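Local structure of aminotransferase, class I and II (Erwinia tasmaniensis, 5Z0Q) at residues P98-G103 and D204-D209; C172-P177 and P322-L327; I219-L224 and Q230-L235; M236-S241 and V280-A285. The protein belongs to the class I and II aminotransferase family and carries pyridoxal-5'-phosphate covalently bound in a pocket that the second subunit helps to complete. One frame throughout, in Å; residues are numbered along the deposited sequence.

How the contacts relate
Following the chain from the N terminus, contact 1 closes a loop of 100 residues, bringing the start of helix 101-111 to the end of strand 200-204 in the large sheet. Contact 2 begins within that loop, at 172-177, and closes only at 322-327, so the two cross; it ties the end of strand 166-172 to the loop before strand 329-331 of the smaller sheet. Both contacts 3 and 4 fall within the span of contact 2, in series. Contact 3 closes a short connection leading into strand 232-236, and contact 4 joins the loop after that strand to helix 276-288. Contacts 1, 2 and 4 meet at PLP; contact 3 lies farther out.

Contact 1 of 4, residues P98-G103 and D204-D209; sequences PGVVTG and DEIHCD. With PLP (pyridoxal-5'-phosphate), chain M.
V100 and D204 face each other at the N1-C6 edge of the PLP ring, in the cofactor site of a fold-type I PLP-dependent protein. Here the start of helix 101-111 meets the end of strand 200-204, a central strand of the large sheet.

The van der Waals contacts come first. V100 sets a methyl, CG1, 3.5 Å from the carboxylate oxygen OD2 of D204, and its other branch, CG2, makes the apolar contact, 4.3 Å from CD1 of I206. With CG1 anti to the backbone N (chi1 -177°), V100 presents one methyl to the carboxylate while CB stays beside PLP C6. I206 stands over the pyridine, its CG2 3.4 Å from PLP C2.

The polar contacts hold the cofactor at its two ends. At the phosphate, O2P takes two backbone N-H groups: V100 N at 2.9 Å and V101 N at 3.1 Å, the latter bond almost straight at 175°. These amides lie at the N-terminal end of helix 101-111, V100 just before it and V101 its first residue, a place that would be expected to favour an anion. G99 has backbone angles suited to glycine and passes close by the same oxygen. At the other end, D204 OD2 sits 3.0 Å from PLP N1, the placement of the aspartate in relatives of this fold. I206 N makes a weak bond to the other carboxylate oxygen, OD1. Y66 of the second subunit also hydrogen-bonds to PLP.

Beside the phenolic oxygen, the H207 ring turns its edge, with CE1 3.1 Å from PLP O3 and the oxygen in the plane of the imidazole.

Contact 2 of 4, residues C172-P177 and P322-L327; sequences CNPHNP and PEASFL. With PLP (pyridoxal-5'-phosphate), chain M.
P174 meets A324 where the Asn-Pro-His-Asn-Pro motif of class I and II aminotransferases, running out of strand 166-172, passes the loop that leads to strand 329-331 of the smaller sheet. Both prolines of the motif, P174 and P177, follow cis peptide bonds, and the two cis bonds bend the chain. P174 uses the CB-CG side of its ring: its CB is 3.6 Å from CB of A324, with CG a little farther from the same methyl.

In N176, CG is swung anti to the backbone N (chi1 -168°), which directs the amide toward PLP, with ND2 3.1 Å from PLP O3. The other amide atom, OD1, touches CD1 of L327 at 4.3 Å and takes a weak hydrogen bond from R364. L327 turns its side chain toward the motif, and the backbones also pass close there, P177 O lying 3.8 Å from L327 O. C172 SG is likewise anti to its backbone N (chi1 -175°), and the sulfur accepts a nearly straight hydrogen bond from N176 N, 3.3 Å from N to SG at 170°. The bond closes the stretch from C172 to N176 and helps to position the asparagine. E323, just before A324, forms salt bridges with R150 and R183. On the cofactor side, C172 SG comes within 4.0 Å of the PLP methyl carbon C2A.

Contact 3 of 4, residues I219-L224 and Q230-L235; sequences IPFASL and QRSITL
A short 3-10 turn, residues 221-223, rests its first two side chains on the beginning of strand 232-236. A222 and S232 meet most closely, with CB of A222 3.5 Å from OG of S232; the same methyl reaches OG1 of T234 at 4.0 Å. A222 thus sits over two residues that point to the same side of the strand. F221 lies alongside: its CD2 approaches CB of S232 at 4.0 Å, obliquely to the ring. The phenyl gets there because CG is anti to the backbone N (chi1 -178°), and it continues onto V201 and onto L191 of helix 184-197.

In this PLP-dependent aminotransferase fold, the 219-224 segment lies in the connection from strand 200-204 to its parallel neighbour 232-236 in the large sheet, and 230-235 is the end of that connection and most of the strand; helix 226-229 lies between them. The hydroxyl of S232, although against a methyl, is satisfied by O of A228 in that helix.

Within the turn, P220 O accepts both S223 N, at 3.2 Å, and the hydroxyl of S223. F221 N is bonded to E205 OE1, which ties the start of the turn to the loop of contact 1, and L224 N reaches F221 O at 3.3 Å.

Contact 4 of 4, residues M236-S241 and V280-A285; sequences MSPSKS and VAASAA. With PLP (pyridoxal-5'-phosphate), chain M.
P238 (phi -91°, ring C-gamma endo) lays CB and CG against helix 276-288. There CG packs 3.8 Å from CB of A282, and CB lies 4.0 Å from CB of A285. The two alanines are three residues apart on the helix, so the ring bears on one side of it across almost a full turn. The contact is wholly apolar, between the puckered pyrrolidine ring and two methyls.

Two residues on, K240 heads the other way. Its chain is bent at chi3 (130°) and chi4 (56°), which brings NZ round to the cofactor, where it is covalently bonded to PLP C4A at 1.4 Å. NZ also hydrogen-bonds to Y66 of the second subunit.

Around the proline, S237 forms an ST turn, its OG accepting from S239 N at 3.0 Å and from the hydroxyl of S239 at 2.7 Å, while bonding also to O of A249. This probably helps to hold the backbone just before the lysine. S241 OG is bonded to D209, beyond it. A lysine joined through its side-chain nitrogen to C4A of PLP, in a loop just after a strand of the large sheet, is the cofactor attachment of fold-type I PLP-dependent proteins, consistent with an internal aldimine.

Contact 1 of 4, residues P98-G103 and D204-D209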
loop_
_atom_site.group_PDB
_atom_site.type_symbol
_atom_site.label_atom_id
_atom_site.label_comp_id
_atom_site.label_asym_id
_atom_site.label_seq_id
_atom_site.Cartn_x
_atom_site.Cartn_y
_atom_site.Cartn_z
ATOM N N PRO A 98 0.954 -0.986 -5.192
ATOM C CA PRO A 98 1.892 -1.277 -4.086
ATOM C C PRO A 98 2.036 -2.776 -3.831
ATOM O O PRO A 98 1.656 -3.312 -2.780
ATOM C CB PRO A 98 1.246 -0.540 -2.913
ATOM C CG PRO A 98 -0.219 -0.663 -3.187
ATOM C CD PRO A 98 -0.380 -0.607 -4.691
ATOM N N GLY A 99 2.598 -3.478 -4.807
ATOM C CA GLY A 99 2.790 -4.912 -4.725
ATOM C C GLY A 99 2.173 -5.635 -5.906
ATOM O O GLY A 99 1.470 -5.059 -6.735
ATOM N N VAL A 100 2.458 -6.934 -5.964
ATOM C CA VAL A 100 1.970 -7.781 -7.047
ATOM C C VAL A 100 0.770 -8.581 -6.555
ATOM O O VAL A 100 -0.154 -8.869 -7.324
ATOM C CB VAL A 100 3.082 -8.707 -7.573
ATOM C CG1 VAL A 100 2.580 -9.539 -8.748
ATOM C CG2 VAL A 100 4.302 -7.892 -7.973
ATOM N N VAL A 101 0.778 -8.938 -5.268
ATOM C CA VAL A 101 -0.320 -9.718 -4.704
ATOM C C VAL A 101 -1.627 -8.941 -4.791
ATOM O O VAL A 101 -2.689 -9.511 -5.073
ATOM C CB VAL A 101 0.002 -10.125 -3.253
ATOM C CG1 VAL A 101 -1.161 -10.899 -2.644
ATOM C CG2 VAL A 101 1.275 -10.951 -3.209
ATOM N N THR A 102 -1.571 -7.627 -4.559
ATOM C CA THR A 102 -2.772 -6.809 -4.686
ATOM C C THR A 102 -3.271 -6.768 -6.127
ATOM O O THR A 102 -4.483 -6.711 -6.357
ATOM C CB THR A 102 -2.512 -5.392 -4.167
ATOM O OG1 THR A 102 -3.689 -4.594 -4.343
ATOM C CG2 THR A 102 -1.345 -4.743 -4.902
ATOM N N GLY A 103 -2.361 -6.812 -7.104
ATOM C CA GLY A 103 -2.784 -6.864 -8.492
ATOM C C GLY A 103 -3.487 -8.159 -8.848
ATOM O O GLY A 103 -4.379 -8.171 -9.701
ATOM N N ASP A 204 1.473 -13.260 -14.360
ATOM C CA ASP A 204 2.387 -12.782 -13.329
ATOM C C ASP A 204 3.811 -12.985 -13.830
ATOM O O ASP A 204 4.288 -14.120 -13.927
ATOM C CB ASP A 204 2.151 -13.520 -12.013
ATOM C CG ASP A 204 2.848 -12.863 -10.832
ATOM O OD1 ASP A 204 3.967 -12.339 -11.003
ATOM O OD2 ASP A 204 2.270 -12.873 -9.725
ATOM N N GLU A 205 4.492 -11.884 -14.144
ATOM C CA GLU A 205 5.829 -11.958 -14.716
ATOM C C GLU A 205 6.834 -11.235 -13.828
ATOM O O GLU A 205 7.639 -10.430 -14.307
ATOM C CB GLU A 205 5.819 -11.383 -16.135
ATOM C CG GLU A 205 4.678 -11.934 -16.988
ATOM C CD GLU A 205 4.721 -11.469 -18.430
ATOM O OE1 GLU A 205 4.025 -12.085 -19.267
ATOM O OE2 GLU A 205 5.447 -10.497 -18.730
ATOM N N ILE A 206 6.792 -11.527 -12.525
ATOM C CA ILE A 206 7.685 -10.868 -11.577
ATOM C C ILE A 206 9.118 -11.365 -11.735
ATOM O O ILE A 206 10.071 -10.611 -11.505
ATOM C CB ILE A 206 7.161 -11.072 -10.142
ATOM C CG1 ILE A 206 8.119 -10.475 -9.110
ATOM C CG2 ILE A 206 6.944 -12.543 -9.861
ATOM C CD1 ILE A 206 8.279 -8.981 -9.216
ATOM N N HIS A 207 9.301 -12.619 -12.142
ATOM C CA HIS A 207 10.625 -13.211 -12.286
ATOM C C HIS A 207 11.202 -13.059 -13.689
ATOM O O HIS A 207 12.181 -13.737 -14.016
ATOM C CB HIS A 207 10.586 -14.695 -11.911
ATOM C CG HIS A 207 10.244 -14.949 -10.477
ATOM N ND1 HIS A 207 8.947 -15.096 -10.035
ATOM C CD2 HIS A 207 11.032 -15.082 -9.383
ATOM C CE1 HIS A 207 8.951 -15.308 -8.731
ATOM N NE2 HIS A 207 10.203 -15.305 -8.312
ATOM N N CYS A 208 10.631 -12.181 -14.519
ATOM C CA CYS A 208 11.054 -12.087 -15.912
ATOM C C CYS A 208 12.500 -11.628 -16.059
ATOM O O CYS A 208 13.118 -11.897 -17.095
ATOM C CB CYS A 208 10.126 -11.143 -16.680
ATOM S SG CYS A 208 10.147 -9.434 -16.099
ATOM N N ASP A 209 13.055 -10.951 -15.057
ATOM C CA ASP A 209 14.438 -10.496 -15.122
ATOM C C ASP A 209 15.440 -11.557 -14.686
ATOM O O ASP A 209 16.648 -11.342 -14.841
ATOM C CB ASP A 209 14.632 -9.245 -14.256
ATOM C CG ASP A 209 13.889 -8.037 -14.792
ATOM O OD1 ASP A 209 13.697 -7.954 -16.024
ATOM O OD2 ASP A 209 13.503 -7.168 -13.982
HETATM N N1 PLP M . 4.338 -12.963 -7.611
HETATM C C2 PLP M . 5.101 -14.108 -7.491
HETATM C C2A PLP M . 4.862 -15.270 -8.410
HETATM C C3 PLP M . 6.095 -14.184 -6.522
HETATM O O3 PLP M . 6.852 -15.320 -6.404
HETATM C C4 PLP M . 6.318 -13.107 -5.672
HETATM C C4A PLP M . 7.498 -13.114 -4.746
HETATM C C5 PLP M . 5.544 -11.959 -5.795
HETATM C C6 PLP M . 4.554 -11.891 -6.769
HETATM C C5A PLP M . 5.796 -10.792 -4.866
HETATM O O4P PLP M . 4.654 -9.972 -4.762
HETATM P P PLP M . 4.595 -8.840 -3.618
HETATM O O1P PLP M . 4.965 -9.451 -2.287
HETATM O O2P PLP M . 3.201 -8.261 -3.537
HETATM O O3P PLP M . 5.580 -7.751 -3.972
#

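Contact 2 of 4, residues C172-P177 and P322-L327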
loop_
_atom_site.group_PDB
_atom_site.type_symbol
_atom_site.label_atom_id
_atom_site.label_comp_id
_atom_site.label_asym_id
_atom_site.label_seq_id
_atom_site.Cartn_x
_atom_site.Cartn_y
_atom_site.Cartn_z
ATOM N N CYS A 172 1.559 -17.753 -14.808
ATOM C CA CYS A 172 2.748 -17.359 -14.057
ATOM C C CYS A 172 3.966 -17.722 -14.895
ATOM O O CYS A 172 4.311 -18.901 -15.005
ATOM C CB CYS A 172 2.787 -18.046 -12.694
ATOM S SG CYS A 172 4.136 -17.526 -11.613
ATOM N N ASN A 173 4.608 -16.714 -15.489
ATOM C CA ASN A 173 5.750 -16.934 -16.368
ATOM C C ASN A 173 6.827 -15.885 -16.112
ATOM O O ASN A 173 6.617 -14.703 -16.410
ATOM C CB ASN A 173 5.310 -16.902 -17.833
ATOM C CG ASN A 173 6.460 -17.130 -18.794
ATOM O OD1 ASN A 173 7.474 -17.731 -18.439
ATOM N ND2 ASN A 173 6.306 -16.649 -20.021
ATOM N N PRO A 174 7.996 -16.266 -15.566
ATOM C CA PRO A 174 8.398 -17.617 -15.148
ATOM C C PRO A 174 7.567 -18.144 -13.981
ATOM O O PRO A 174 7.034 -17.357 -13.201
ATOM C CB PRO A 174 9.861 -17.438 -14.730
ATOM C CG PRO A 174 10.301 -16.173 -15.379
ATOM C CD PRO A 174 9.093 -15.300 -15.390
ATOM N N HIS A 175 7.462 -19.463 -13.869
ATOM C CA HIS A 175 6.505 -20.082 -12.964
ATOM C C HIS A 175 7.095 -20.258 -11.573
ATOM O O HIS A 175 8.161 -20.859 -11.411
ATOM C CB HIS A 175 6.047 -21.433 -13.511
ATOM C CG HIS A 175 4.979 -22.078 -12.688
ATOM N ND1 HIS A 175 5.250 -22.773 -11.528
ATOM C CD2 HIS A 175 3.635 -22.128 -12.851
ATOM C CE1 HIS A 175 4.120 -23.223 -11.014
ATOM N NE2 HIS A 175 3.125 -22.846 -11.798
ATOM N N ASN A 176 6.396 -19.732 -10.575
ATOM C CA ASN A 176 6.656 -19.987 -9.164
ATOM C C ASN A 176 5.766 -21.131 -8.695
ATOM O O ASN A 176 4.544 -21.062 -8.872
ATOM C CB ASN A 176 6.379 -18.737 -8.337
ATOM C CG ASN A 176 6.903 -18.840 -6.916
ATOM O OD1 ASN A 176 7.958 -19.420 -6.669
ATOM N ND2 ASN A 176 6.165 -18.268 -5.975
ATOM N N PRO A 177 6.316 -22.190 -8.081
ATOM C CA PRO A 177 7.699 -22.377 -7.638
ATOM C C PRO A 177 8.597 -23.190 -8.572
ATOM O O PRO A 177 9.788 -23.326 -8.285
ATOM C CB PRO A 177 7.515 -23.128 -6.324
ATOM C CG PRO A 177 6.333 -24.020 -6.614
ATOM C CD PRO A 177 5.449 -23.278 -7.593
ATOM N N PRO A 322 15.975 -25.146 -12.096
ATOM C CA PRO A 322 15.072 -24.046 -12.456
ATOM C C PRO A 322 15.665 -23.186 -13.560
ATOM O O PRO A 322 16.803 -22.721 -13.463
ATOM C CB PRO A 322 14.928 -23.262 -11.145
ATOM C CG PRO A 322 16.192 -23.555 -10.399
ATOM C CD PRO A 322 16.565 -24.969 -10.757
ATOM N N GLU A 323 14.885 -22.981 -14.620
ATOM C CA GLU A 323 15.301 -22.074 -15.679
ATOM C C GLU A 323 15.287 -20.617 -15.238
ATOM O O GLU A 323 15.847 -19.769 -15.942
ATOM C CB GLU A 323 14.405 -22.262 -16.906
ATOM C CG GLU A 323 14.513 -23.643 -17.540
ATOM C CD GLU A 323 13.597 -23.816 -18.738
ATOM O OE1 GLU A 323 12.495 -23.226 -18.744
ATOM O OE2 GLU A 323 13.983 -24.542 -19.679
ATOM N N ALA A 324 14.678 -20.310 -14.094
ATOM C CA ALA A 324 14.616 -18.947 -13.580
ATOM C C ALA A 324 14.890 -18.964 -12.085
ATOM O O ALA A 324 14.170 -19.619 -11.325
ATOM C CB ALA A 324 13.255 -18.307 -13.869
ATOM N N SER A 325 15.931 -18.243 -11.675
ATOM C CA SER A 325 16.284 -18.095 -10.271
ATOM C C SER A 325 15.126 -17.466 -9.493
ATOM O O SER A 325 14.262 -16.790 -10.059
ATOM C CB SER A 325 17.553 -17.248 -10.156
ATOM O OG SER A 325 18.704 -18.073 -10.117
ATOM N N PHE A 326 15.108 -17.682 -8.172
ATOM C CA PHE A 326 16.164 -18.358 -7.414
ATOM C C PHE A 326 15.632 -19.489 -6.539
ATOM O O PHE A 326 16.096 -19.691 -5.415
ATOM C CB PHE A 326 16.915 -17.339 -6.552
ATOM C CG PHE A 326 16.025 -16.298 -5.930
ATOM C CD1 PHE A 326 15.400 -16.536 -4.717
ATOM C CD2 PHE A 326 15.811 -15.082 -6.562
ATOM C CE1 PHE A 326 14.578 -15.582 -4.144
ATOM C CE2 PHE A 326 14.989 -14.125 -5.996
ATOM C CZ PHE A 326 14.372 -14.374 -4.785
ATOM N N LEU A 327 14.649 -20.216 -7.063
ATOM C CA LEU A 327 14.073 -21.379 -6.403
ATOM C C LEU A 327 13.683 -22.374 -7.488
ATOM O O LEU A 327 13.306 -21.974 -8.594
ATOM C CB LEU A 327 12.855 -20.996 -5.544
ATOM C CG LEU A 327 12.883 -19.646 -4.814
ATOM C CD1 LEU A 327 12.026 -18.618 -5.541
ATOM C CD2 LEU A 327 12.469 -19.771 -3.354
HETATM N N1 PLP M . 4.338 -12.963 -7.611
HETATM C C2 PLP M . 5.101 -14.108 -7.491
HETATM C C2A PLP M . 4.862 -15.270 -8.410
HETATM C C3 PLP M . 6.095 -14.184 -6.522
HETATM O O3 PLP M . 6.852 -15.320 -6.404
HETATM C C4 PLP M . 6.318 -13.107 -5.672
HETATM C C4A PLP M . 7.498 -13.114 -4.746
HETATM C C5 PLP M . 5.544 -11.959 -5.795
HETATM C C6 PLP M . 4.554 -11.891 -6.769
HETATM C C5A PLP M . 5.796 -10.792 -4.866
HETATM O O4P PLP M . 4.654 -9.972 -4.762
HETATM P P PLP M . 4.595 -8.840 -3.618
HETATM O O1P PLP M . 4.965 -9.451 -2.287
HETATM O O2P PLP M . 3.201 -8.261 -3.537
HETATM O O3P PLP M . 5.580 -7.751 -3.972
#

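Contact 3 of 4, residues I219-L224 and Q230-L235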
loop_
_atom_site.group_PDB
_atom_site.type_symbol
_atom_site.label_atom_id
_atom_site.label_comp_id
_atom_site.label_asym_id
_atom_site.label_seq_id
_atom_site.Cartn_x
_atom_site.Cartn_y
_atom_site.Cartn_z
ATOM N N ILE A 219 9.152 -14.117 -22.790
ATOM C CA ILE A 219 8.175 -13.603 -23.744
ATOM C C ILE A 219 6.923 -13.172 -22.991
ATOM O O ILE A 219 6.248 -14.018 -22.389
ATOM C CB ILE A 219 7.840 -14.649 -24.819
ATOM C CG1 ILE A 219 9.076 -14.955 -25.662
ATOM C CG2 ILE A 219 6.697 -14.166 -25.695
ATOM C CD1 ILE A 219 8.848 -15.995 -26.726
ATOM N N PRO A 220 6.586 -11.884 -22.979
ATOM C CA PRO A 220 5.320 -11.466 -22.364
ATOM C C PRO A 220 4.131 -12.075 -23.095
ATOM O O PRO A 220 4.129 -12.200 -24.321
ATOM C CB PRO A 220 5.345 -9.940 -22.499
ATOM C CG PRO A 220 6.791 -9.595 -22.668
ATOM C CD PRO A 220 7.385 -10.734 -23.432
ATOM N N PHE A 221 3.113 -12.459 -22.322
ATOM C CA PHE A 221 1.933 -13.079 -22.914
ATOM C C PHE A 221 1.234 -12.128 -23.878
ATOM O O PHE A 221 0.825 -12.529 -24.974
ATOM C CB PHE A 221 0.971 -13.533 -21.815
ATOM C CG PHE A 221 -0.255 -14.233 -22.331
ATOM C CD1 PHE A 221 -0.235 -15.593 -22.589
ATOM C CD2 PHE A 221 -1.430 -13.532 -22.555
ATOM C CE1 PHE A 221 -1.362 -16.243 -23.064
ATOM C CE2 PHE A 221 -2.561 -14.175 -23.030
ATOM C CZ PHE A 221 -2.526 -15.532 -23.284
ATOM N N ALA A 222 1.101 -10.860 -23.493
ATOM C CA ALA A 222 0.404 -9.882 -24.318
ATOM C C ALA A 222 1.190 -9.468 -25.555
ATOM O O ALA A 222 0.671 -8.684 -26.357
ATOM C CB ALA A 222 0.062 -8.649 -23.481
ATOM N N SER A 223 2.415 -9.962 -25.733
ATOM C CA SER A 223 3.208 -9.646 -26.913
ATOM C C SER A 223 3.058 -10.674 -28.026
ATOM O O SER A 223 3.601 -10.465 -29.116
ATOM C CB SER A 223 4.689 -9.518 -26.535
ATOM O OG SER A 223 5.190 -10.732 -26.002
ATOM N N LEU A 224 2.343 -11.775 -27.778
ATOM C CA LEU A 224 2.140 -12.782 -28.816
ATOM C C LEU A 224 1.350 -12.209 -29.985
ATOM O O LEU A 224 1.744 -12.350 -31.148
ATOM C CB LEU A 224 1.423 -13.998 -28.230
ATOM C CG LEU A 224 2.151 -14.737 -27.107
ATOM C CD1 LEU A 224 1.265 -15.824 -26.520
ATOM C CD2 LEU A 224 3.456 -15.322 -27.620
ATOM N N GLN A 230 -5.319 -7.432 -25.762
ATOM C CA GLN A 230 -6.631 -6.880 -25.447
ATOM C C GLN A 230 -7.453 -7.767 -24.521
ATOM O O GLN A 230 -8.588 -7.406 -24.195
ATOM C CB GLN A 230 -7.414 -6.619 -26.737
ATOM C CG GLN A 230 -6.812 -5.536 -27.619
ATOM C CD GLN A 230 -6.796 -4.179 -26.942
ATOM O OE1 GLN A 230 -7.707 -3.840 -26.187
ATOM N NE2 GLN A 230 -5.755 -3.397 -27.205
ATOM N N ARG A 231 -6.914 -8.907 -24.085
ATOM C CA ARG A 231 -7.650 -9.822 -23.222
ATOM C C ARG A 231 -6.897 -10.150 -21.937
ATOM O O ARG A 231 -7.337 -11.028 -21.185
ATOM C CB ARG A 231 -7.976 -11.119 -23.974
ATOM C CG ARG A 231 -6.776 -12.037 -24.168
ATOM C CD ARG A 231 -7.022 -13.106 -25.227
ATOM N NE ARG A 231 -8.246 -13.867 -24.993
ATOM C CZ ARG A 231 -9.316 -13.820 -25.781
ATOM N NH1 ARG A 231 -9.313 -13.054 -26.862
ATOM N NH2 ARG A 231 -10.388 -14.545 -25.490
ATOM N N SER A 232 -5.788 -9.468 -21.656
ATOM C CA SER A 232 -4.904 -9.856 -20.568
ATOM C C SER A 232 -4.500 -8.649 -19.732
ATOM O O SER A 232 -4.712 -7.494 -20.107
ATOM C CB SER A 232 -3.644 -10.554 -21.097
ATOM O OG SER A 232 -2.801 -9.630 -21.761
ATOM N N ILE A 233 -3.907 -8.949 -18.578
ATOM C CA ILE A 233 -3.268 -7.966 -17.713
ATOM C C ILE A 233 -1.910 -8.526 -17.310
ATOM O O ILE A 233 -1.805 -9.698 -16.933
ATOM C CB ILE A 233 -4.122 -7.642 -16.471
ATOM C CG1 ILE A 233 -3.327 -6.790 -15.480
ATOM C CG2 ILE A 233 -4.633 -8.919 -15.812
ATOM C CD1 ILE A 233 -4.043 -6.539 -14.174
ATOM N N THR A 234 -0.874 -7.698 -17.403
ATOM C CA THR A 234 0.502 -8.120 -17.165
ATOM C C THR A 234 1.012 -7.473 -15.882
ATOM O O THR A 234 0.977 -6.245 -15.746
ATOM C CB THR A 234 1.391 -7.744 -18.350
ATOM O OG1 THR A 234 0.774 -8.184 -19.566
ATOM C CG2 THR A 234 2.761 -8.393 -18.219
ATOM N N LEU A 235 1.492 -8.295 -14.953
ATOM C CA LEU A 235 2.005 -7.834 -13.668
ATOM C C LEU A 235 3.524 -7.951 -13.664
ATOM O O LEU A 235 4.065 -9.049 -13.834
ATOM C CB LEU A 235 1.402 -8.639 -12.517
ATOM C CG LEU A 235 -0.112 -8.539 -12.323
ATOM C CD1 LEU A 235 -0.569 -9.485 -11.226
ATOM C CD2 LEU A 235 -0.518 -7.112 -12.000
#

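Contact 4 of 4, residues M236-S241 and V280-A285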
loop_
_atom_site.group_PDB
_atom_site.type_symbol
_atom_site.label_atom_id
_atom_site.label_comp_id
_atom_site.label_asym_id
_atom_site.label_seq_id
_atom_site.Cartn_x
_atom_site.Cartn_y
_atom_site.Cartn_z
ATOM N N MET A 236 4.205 -6.823 -13.469
ATOM C CA MET A 236 5.660 -6.789 -13.449
ATOM C C MET A 236 6.134 -5.843 -12.354
ATOM O O MET A 236 5.418 -4.929 -11.940
ATOM C CB MET A 236 6.233 -6.361 -14.805
ATOM C CG MET A 236 6.002 -7.368 -15.918
ATOM S SD MET A 236 6.566 -6.769 -17.518
ATOM C CE MET A 236 5.623 -5.252 -17.653
ATOM N N SER A 237 7.367 -6.074 -11.896
ATOM C CA SER A 237 7.959 -5.308 -10.805
ATOM C C SER A 237 9.440 -5.636 -10.661
ATOM O O SER A 237 9.864 -6.752 -10.985
ATOM C CB SER A 237 7.228 -5.595 -9.492
ATOM O OG SER A 237 7.938 -5.078 -8.383
ATOM N N PRO A 238 10.261 -4.692 -10.195
ATOM C CA PRO A 238 11.667 -5.012 -9.918
ATOM C C PRO A 238 11.884 -5.474 -8.486
ATOM O O PRO A 238 13.017 -5.466 -7.993
ATOM C CB PRO A 238 12.377 -3.682 -10.189
ATOM C CG PRO A 238 11.365 -2.662 -9.781
ATOM C CD PRO A 238 10.004 -3.244 -10.117
ATOM N N SER A 239 10.803 -5.878 -7.812
ATOM C CA SER A 239 10.889 -6.215 -6.393
ATOM C C SER A 239 11.814 -7.404 -6.158
ATOM O O SER A 239 12.694 -7.358 -5.292
ATOM C CB SER A 239 9.493 -6.499 -5.836
ATOM O OG SER A 239 8.705 -5.322 -5.808
ATOM N N LYS A 240 11.630 -8.479 -6.921
ATOM C CA LYS A 240 12.454 -9.667 -6.749
ATOM C C LYS A 240 13.742 -9.612 -7.555
ATOM O O LYS A 240 14.733 -10.241 -7.167
ATOM C CB LYS A 240 11.663 -10.917 -7.137
ATOM C CG LYS A 240 10.412 -11.115 -6.313
ATOM C CD LYS A 240 9.813 -12.484 -6.547
ATOM C CE LYS A 240 9.523 -13.171 -5.229
ATOM N NZ LYS A 240 8.642 -12.350 -4.356
ATOM N N SER A 241 13.749 -8.878 -8.669
ATOM C CA SER A 241 14.965 -8.769 -9.467
ATOM C C SER A 241 16.064 -8.053 -8.696
ATOM O O SER A 241 17.245 -8.396 -8.823
ATOM C CB SER A 241 14.663 -8.037 -10.775
ATOM O OG SER A 241 13.473 -8.529 -11.367
ATOM N N VAL A 280 11.190 5.841 -6.124
ATOM C CA VAL A 280 12.580 6.211 -6.373
ATOM C C VAL A 280 13.448 4.968 -6.524
ATOM O O VAL A 280 14.338 4.914 -7.381
ATOM C CB VAL A 280 13.090 7.132 -5.250
ATOM C CG1 VAL A 280 14.566 7.431 -5.430
ATOM C CG2 VAL A 280 12.286 8.423 -5.218
ATOM N N ALA A 281 13.199 3.944 -5.704
ATOM C CA ALA A 281 14.011 2.735 -5.774
ATOM C C ALA A 281 13.702 1.930 -7.030
ATOM O O ALA A 281 14.615 1.394 -7.670
ATOM C CB ALA A 281 13.795 1.885 -4.524
ATOM N N ALA A 282 12.423 1.833 -7.401
ATOM C CA ALA A 282 12.055 1.061 -8.583
ATOM C C ALA A 282 12.591 1.704 -9.856
ATOM O O ALA A 282 12.969 1.001 -10.800
ATOM C CB ALA A 282 10.537 0.906 -8.659
ATOM N N SER A 283 12.626 3.039 -9.902
ATOM C CA SER A 283 13.191 3.721 -11.062
ATOM C C SER A 283 14.683 3.443 -11.184
ATOM O O SER A 283 15.160 3.024 -12.244
ATOM C CB SER A 283 12.928 5.225 -10.971
ATOM O OG SER A 283 11.563 5.522 -11.205
ATOM N N ALA A 284 15.434 3.659 -10.100
ATOM C CA ALA A 284 16.874 3.426 -10.137
ATOM C C ALA A 284 17.203 1.961 -10.394
ATOM O O ALA A 284 18.255 1.654 -10.967
ATOM C CB ALA A 284 17.516 3.892 -8.831
ATOM N N ALA A 285 16.322 1.047 -9.980
ATOM C CA ALA A 285 16.559 -0.372 -10.221
ATOM C C ALA A 285 16.570 -0.678 -11.712
ATOM O O ALA A 285 17.501 -1.313 -12.222
ATOM C CB ALA A 285 15.498 -1.208 -9.506
HETATM N N1 PLP M . 4.338 -12.963 -7.611
HETATM C C2 PLP M . 5.101 -14.108 -7.491
HETATM C C2A PLP M . 4.862 -15.270 -8.410
HETATM C C3 PLP M . 6.095 -14.184 -6.522
HETATM O O3 PLP M . 6.852 -15.320 -6.404
HETATM C C4 PLP M . 6.318 -13.107 -5.672
HETATM C C4A PLP M . 7.498 -13.114 -4.746
HETATM C C5 PLP M . 5.544 -11.959 -5.795
HETATM C C6 PLP M . 4.554 -11.891 -6.769
HETATM C C5A PLP M . 5.796 -10.792 -4.866
HETATM O O4P PLP M . 4.654 -9.972 -4.762
HETATM P P PLP M . 4.595 -8.840 -3.618
HETATM O O1P PLP M . 4.965 -9.451 -2.287
HETATM O O2P PLP M . 3.201 -8.261 -3.537
HETATM O O3P PLP M . 5.580 -7.751 -3.972
#